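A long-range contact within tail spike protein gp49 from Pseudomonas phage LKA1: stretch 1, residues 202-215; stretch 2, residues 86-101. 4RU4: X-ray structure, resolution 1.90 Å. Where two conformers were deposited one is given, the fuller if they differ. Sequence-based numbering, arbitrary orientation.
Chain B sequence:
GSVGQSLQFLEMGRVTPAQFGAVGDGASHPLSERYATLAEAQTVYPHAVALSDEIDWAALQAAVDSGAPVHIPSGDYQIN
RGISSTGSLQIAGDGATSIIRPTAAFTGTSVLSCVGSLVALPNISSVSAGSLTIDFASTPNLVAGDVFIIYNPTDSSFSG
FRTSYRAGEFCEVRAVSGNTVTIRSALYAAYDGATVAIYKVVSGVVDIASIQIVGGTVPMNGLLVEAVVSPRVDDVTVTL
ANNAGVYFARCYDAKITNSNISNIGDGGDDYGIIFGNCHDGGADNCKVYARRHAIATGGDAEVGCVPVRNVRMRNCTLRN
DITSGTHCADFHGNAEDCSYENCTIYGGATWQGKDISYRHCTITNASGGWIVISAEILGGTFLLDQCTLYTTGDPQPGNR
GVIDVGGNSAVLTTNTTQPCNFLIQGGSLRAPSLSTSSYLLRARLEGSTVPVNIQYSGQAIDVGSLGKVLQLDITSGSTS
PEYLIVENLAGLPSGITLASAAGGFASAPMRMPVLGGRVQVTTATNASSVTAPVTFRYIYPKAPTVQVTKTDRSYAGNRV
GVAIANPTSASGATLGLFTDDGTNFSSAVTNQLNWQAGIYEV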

# COMPACT_ATOMS: atom_id res chain seq x y z
N VAL B 202 -18.45 -18.64 21.84
CA VAL B 202 -17.74 -19.48 22.79
C VAL B 202 -16.98 -20.49 21.96
O VAL B 202 -17.57 -21.27 21.21
CB VAL B 202 -18.73 -20.17 23.77
CG1 VAL B 202 -18.02 -21.09 24.75
CG2 VAL B 202 -19.52 -19.12 24.53
N SER B 203 -15.65 -20.45 22.07
CA SER B 203 -14.80 -21.33 21.28
C SER B 203 -13.43 -21.41 21.93
O SER B 203 -13.08 -20.58 22.77
CB SER B 203 -14.66 -20.76 19.87
OG SER B 203 -14.07 -19.47 19.91
N GLY B 204 -12.65 -22.40 21.53
CA GLY B 204 -11.29 -22.54 22.02
C GLY B 204 -10.27 -22.27 20.94
O GLY B 204 -10.50 -21.48 20.01
N VAL B 205 -9.13 -22.95 21.03
CA VAL B 205 -8.02 -22.63 20.14
C VAL B 205 -8.14 -23.38 18.81
O VAL B 205 -8.22 -24.61 18.80
CB VAL B 205 -6.69 -22.98 20.85
CG1 VAL B 205 -5.47 -22.76 19.94
CG2 VAL B 205 -6.58 -22.14 22.15
N VAL B 206 -8.16 -22.64 17.71
CA VAL B 206 -8.07 -23.24 16.38
C VAL B 206 -6.82 -22.80 15.66
O VAL B 206 -6.59 -21.61 15.43
CB VAL B 206 -9.33 -22.95 15.53
CG1 VAL B 206 -9.17 -23.48 14.11
CG2 VAL B 206 -10.54 -23.57 16.23
N ASP B 207 -5.99 -23.78 15.31
CA ASP B 207 -4.71 -23.50 14.68
C ASP B 207 -4.40 -24.67 13.75
O ASP B 207 -4.20 -25.79 14.21
CB ASP B 207 -3.62 -23.33 15.76
CG ASP B 207 -2.32 -22.74 15.20
OD1 ASP B 207 -2.14 -22.72 13.97
OD2 ASP B 207 -1.47 -22.31 16.01
N ILE B 208 -4.42 -24.41 12.45
CA ILE B 208 -4.13 -25.42 11.45
C ILE B 208 -2.91 -24.91 10.71
O ILE B 208 -2.89 -23.77 10.22
CB ILE B 208 -5.32 -25.58 10.47
CG1 ILE B 208 -6.64 -25.74 11.24
CG2 ILE B 208 -5.08 -26.75 9.49
CD1 ILE B 208 -6.67 -26.92 12.19
N ALA B 209 -1.86 -25.71 10.66
CA ALA B 209 -0.66 -25.27 9.94
C ALA B 209 0.12 -26.39 9.28
O ALA B 209 0.13 -27.52 9.77
CB ALA B 209 0.24 -24.46 10.88
N SER B 210 0.76 -26.05 8.17
CA SER B 210 1.84 -26.87 7.63
C SER B 210 1.39 -28.27 7.32
O SER B 210 2.05 -29.25 7.73
CB SER B 210 2.97 -26.91 8.65
OG SER B 210 3.57 -25.63 8.74
N ILE B 211 0.27 -28.37 6.61
CA ILE B 211 -0.26 -29.64 6.12
C ILE B 211 -0.76 -29.40 4.69
O ILE B 211 -0.88 -28.26 4.23
CB ILE B 211 -1.43 -30.17 6.99
CG1 ILE B 211 -2.59 -29.15 7.03
CG2 ILE B 211 -0.97 -30.54 8.41
CD1 ILE B 211 -3.95 -29.72 7.42
N GLN B 212 -1.00 -30.49 3.99
CA GLN B 212 -1.66 -30.45 2.69
C GLN B 212 -2.93 -31.30 2.73
O GLN B 212 -2.91 -32.45 3.18
CB GLN B 212 -0.71 -30.92 1.59
CG GLN B 212 -1.41 -31.12 0.22
CD GLN B 212 -0.45 -31.27 -0.95
OE1 GLN B 212 -0.85 -31.09 -2.10
NE2 GLN B 212 0.82 -31.62 -0.68
N ILE B 213 -4.03 -30.72 2.30
CA ILE B 213 -5.28 -31.46 2.14
C ILE B 213 -5.46 -31.67 0.64
O ILE B 213 -5.50 -30.70 -0.12
CB ILE B 213 -6.45 -30.63 2.69
CG1 ILE B 213 -6.39 -30.63 4.21
CG2 ILE B 213 -7.82 -31.19 2.20
CD1 ILE B 213 -7.33 -29.63 4.81
N VAL B 214 -5.52 -32.93 0.19
CA VAL B 214 -5.89 -33.18 -1.21
C VAL B 214 -7.32 -33.67 -1.17
O VAL B 214 -7.57 -34.87 -0.97
CB VAL B 214 -4.98 -34.21 -1.86
CG1 VAL B 214 -5.38 -34.42 -3.34
CG2 VAL B 214 -3.52 -33.75 -1.74
N GLY B 215 -8.25 -32.72 -1.33
CA GLY B 215 -9.65 -32.95 -1.02
C GLY B 215 -10.45 -33.81 -1.99
O GLY B 215 -11.35 -34.55 -1.59
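Stretch 2 (86-101) TGSLQIAGDGATSIIR

What holds stretch 2 against stretch 1 most firmly? A ladder of backbone hydrogen bonds does, joined by one bond from a side chain. At the near end Gly204 N donates to Gly87 O at 2.7 Å. Leu89 N then reaches Val205 O, Asp207 N reaches Leu89 O, Ile91 N reaches Asp207 O and Ala209 N reaches Ile91 O, each at 2.9 Å, and Gly93 N closes the run on Ala209 O at 3.1 Å. Farther along, Gln212 N meets Ser98 O at 2.8 Å and almost in line, Ile100 N meets Gln212 O at 2.8 Å, and Val214 N meets Ile100 O at 3.0 Å. The extended side chain of Gln212 adds its own bond, NE2 to Ala96 O at 2.7 Å.

In which direction does stretch 2 run? It runs parallel to stretch 1, as two extended segments separated by a turn. Strand 89-93 approaches strand 206-209 to 4.7 Å between axes and crosses at 18°; strand 98-101 keeps the same separation from strand 212-214 but crosses at -27°. The register pairs Val206 with Leu89, Asp207 with Gln90, Ile208 with Ile91 and Ala209 with Ala92, then resumes with Gln212 beside Ile99 and Ile213 beside Ile100. Stretch 2 therefore spends more residues than stretch 1 between the two paired regions.

How are those extra residues accommodated? Gly95 to Ser98 form a type I beta turn, with Ser98 N bonded to Gly95 O at 2.9 Å, while Asp94 N is held by Ser98 OG at 2.7 Å. Across the gap, Ser210, with positive phi and psi, directs its carbonyl to the loop, and Gly95 N donates to Ser210 O at 2.9 Å. Gly93 CA lies just 3.0 Å from Ser210 O; a CB there would clash with that oxygen and with Ile211 CG2. Gly95 has backbone angles that themselves call for glycine.

What packs around this polar framework? Val206, Ile208 and Ile213 share a sheet face with Leu89, Ile91 and Ile100. There Ile208 CD1 touches Leu89 CD2 at 3.6 Å, and Ile211 lies between the two paired regions, its CG2 4.1 Å from Ile91 CG2 and its CD1 4.1 Å from Ile100 CD1. The face bearing Asp207, Ala209 and Gln212 is more polar: a water accepts from Gln90 NE2 at 2.7 Å and makes a weak bond to Asp207 OD2 at 3.5 Å. At the far end Val214 CG2 meets Ile99 CG2 at 4.1 Å, and Val214 CG1 lies 3.7 Å from Arg101 NH1.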

# COMPACT_ATOMS: atom_id res chain seq x y z
N THR B 86 -15.59 -29.86 18.06
CA THR B 86 -16.30 -28.70 18.59
C THR B 86 -15.34 -27.90 19.49
O THR B 86 -14.47 -28.45 20.16
CB THR B 86 -17.59 -29.11 19.32
OG1 THR B 86 -17.31 -30.18 20.22
CG2 THR B 86 -18.61 -29.60 18.32
N GLY B 87 -15.45 -26.57 19.43
CA GLY B 87 -14.61 -25.71 20.27
C GLY B 87 -13.15 -25.47 19.86
O GLY B 87 -12.76 -24.32 19.66
N SER B 88 -12.35 -26.53 19.76
CA SER B 88 -10.92 -26.35 19.47
C SER B 88 -10.33 -27.41 18.51
O SER B 88 -10.73 -28.56 18.53
CB SER B 88 -10.11 -26.36 20.77
OG SER B 88 -9.58 -27.64 21.02
N LEU B 89 -9.37 -27.02 17.68
CA LEU B 89 -8.73 -27.95 16.77
C LEU B 89 -7.33 -27.44 16.56
O LEU B 89 -7.15 -26.33 16.08
CB LEU B 89 -9.46 -27.95 15.42
CG LEU B 89 -8.96 -28.91 14.32
CD1 LEU B 89 -9.08 -30.38 14.77
CD2 LEU B 89 -9.74 -28.70 13.03
N GLN B 90 -6.33 -28.24 16.94
CA GLN B 90 -4.93 -27.84 16.80
C GLN B 90 -4.21 -28.92 16.04
O GLN B 90 -4.06 -30.04 16.54
CB GLN B 90 -4.29 -27.67 18.18
CG GLN B 90 -4.95 -26.60 19.01
CD GLN B 90 -4.39 -26.60 20.41
OE1 GLN B 90 -4.74 -27.46 21.21
NE2 GLN B 90 -3.51 -25.67 20.69
N ILE B 91 -3.79 -28.60 14.81
CA ILE B 91 -3.14 -29.58 13.95
C ILE B 91 -1.99 -28.90 13.24
O ILE B 91 -2.18 -27.85 12.62
CB ILE B 91 -4.11 -30.12 12.88
CG1 ILE B 91 -5.14 -31.04 13.51
CG2 ILE B 91 -3.35 -30.85 11.73
CD1 ILE B 91 -6.35 -31.19 12.65
N ALA B 92 -0.79 -29.47 13.36
CA ALA B 92 0.38 -28.96 12.66
C ALA B 92 1.16 -30.13 12.05
O ALA B 92 1.33 -31.16 12.70
CB ALA B 92 1.26 -28.15 13.61
N GLY B 93 1.64 -29.97 10.81
CA GLY B 93 2.36 -31.03 10.12
C GLY B 93 3.77 -30.60 9.78
O GLY B 93 4.27 -29.62 10.33
N ASP B 94 4.41 -31.33 8.87
CA ASP B 94 5.80 -31.04 8.50
C ASP B 94 5.86 -30.28 7.19
O ASP B 94 6.91 -30.21 6.55
CB ASP B 94 6.60 -32.33 8.34
CG ASP B 94 6.88 -33.00 9.66
OD1 ASP B 94 6.86 -32.30 10.70
OD2 ASP B 94 7.11 -34.22 9.68
N GLY B 95 4.71 -29.73 6.78
CA GLY B 95 4.62 -29.05 5.51
C GLY B 95 3.79 -29.85 4.52
O GLY B 95 2.93 -30.65 4.89
N ALA B 96 4.05 -29.63 3.24
CA ALA B 96 3.20 -30.15 2.18
C ALA B 96 3.27 -31.66 2.07
O ALA B 96 2.46 -32.26 1.38
CB ALA B 96 3.58 -29.50 0.83
N THR B 97 4.24 -32.28 2.76
CA THR B 97 4.35 -33.75 2.74
C THR B 97 3.48 -34.40 3.81
O THR B 97 3.38 -35.63 3.87
CB THR B 97 5.81 -34.24 2.93
OG1 THR B 97 6.37 -33.56 4.05
CG2 THR B 97 6.64 -33.94 1.69
N SER B 98 2.86 -33.59 4.67
CA SER B 98 1.91 -34.09 5.65
C SER B 98 0.53 -33.99 5.00
O SER B 98 -0.15 -32.94 5.07
CB SER B 98 1.96 -33.27 6.94
OG SER B 98 3.18 -33.46 7.65
N ILE B 99 0.13 -35.08 4.34
CA ILE B 99 -1.04 -35.07 3.47
C ILE B 99 -2.23 -35.79 4.07
O ILE B 99 -2.13 -36.94 4.52
CB ILE B 99 -0.69 -35.74 2.13
CG1 ILE B 99 0.31 -34.87 1.37
CG2 ILE B 99 -1.94 -36.02 1.28
CD1 ILE B 99 1.11 -35.65 0.33
N ILE B 100 -3.37 -35.09 4.08
CA ILE B 100 -4.65 -35.71 4.46
C ILE B 100 -5.49 -35.85 3.19
O ILE B 100 -5.75 -34.87 2.49
CB ILE B 100 -5.41 -34.85 5.49
CG1 ILE B 100 -4.61 -34.69 6.78
CG2 ILE B 100 -6.78 -35.45 5.78
CD1 ILE B 100 -5.17 -33.59 7.72
N ARG B 101 -5.91 -37.08 2.88
CA ARG B 101 -6.45 -37.39 1.56
C ARG B 101 -7.73 -38.20 1.66
O ARG B 101 -7.69 -39.40 1.92
CB ARG B 101 -5.42 -38.20 0.73
CG ARG B 101 -5.80 -38.38 -0.75
CD ARG B 101 -4.91 -39.41 -1.46
NE ARG B 101 -3.50 -39.00 -1.39
CZ ARG B 101 -2.93 -38.15 -2.24
NH1 ARG B 101 -3.62 -37.63 -3.24
NH2 ARG B 101 -1.66 -37.82 -2.10
O HOH W 1 -2.17 -24.45 18.65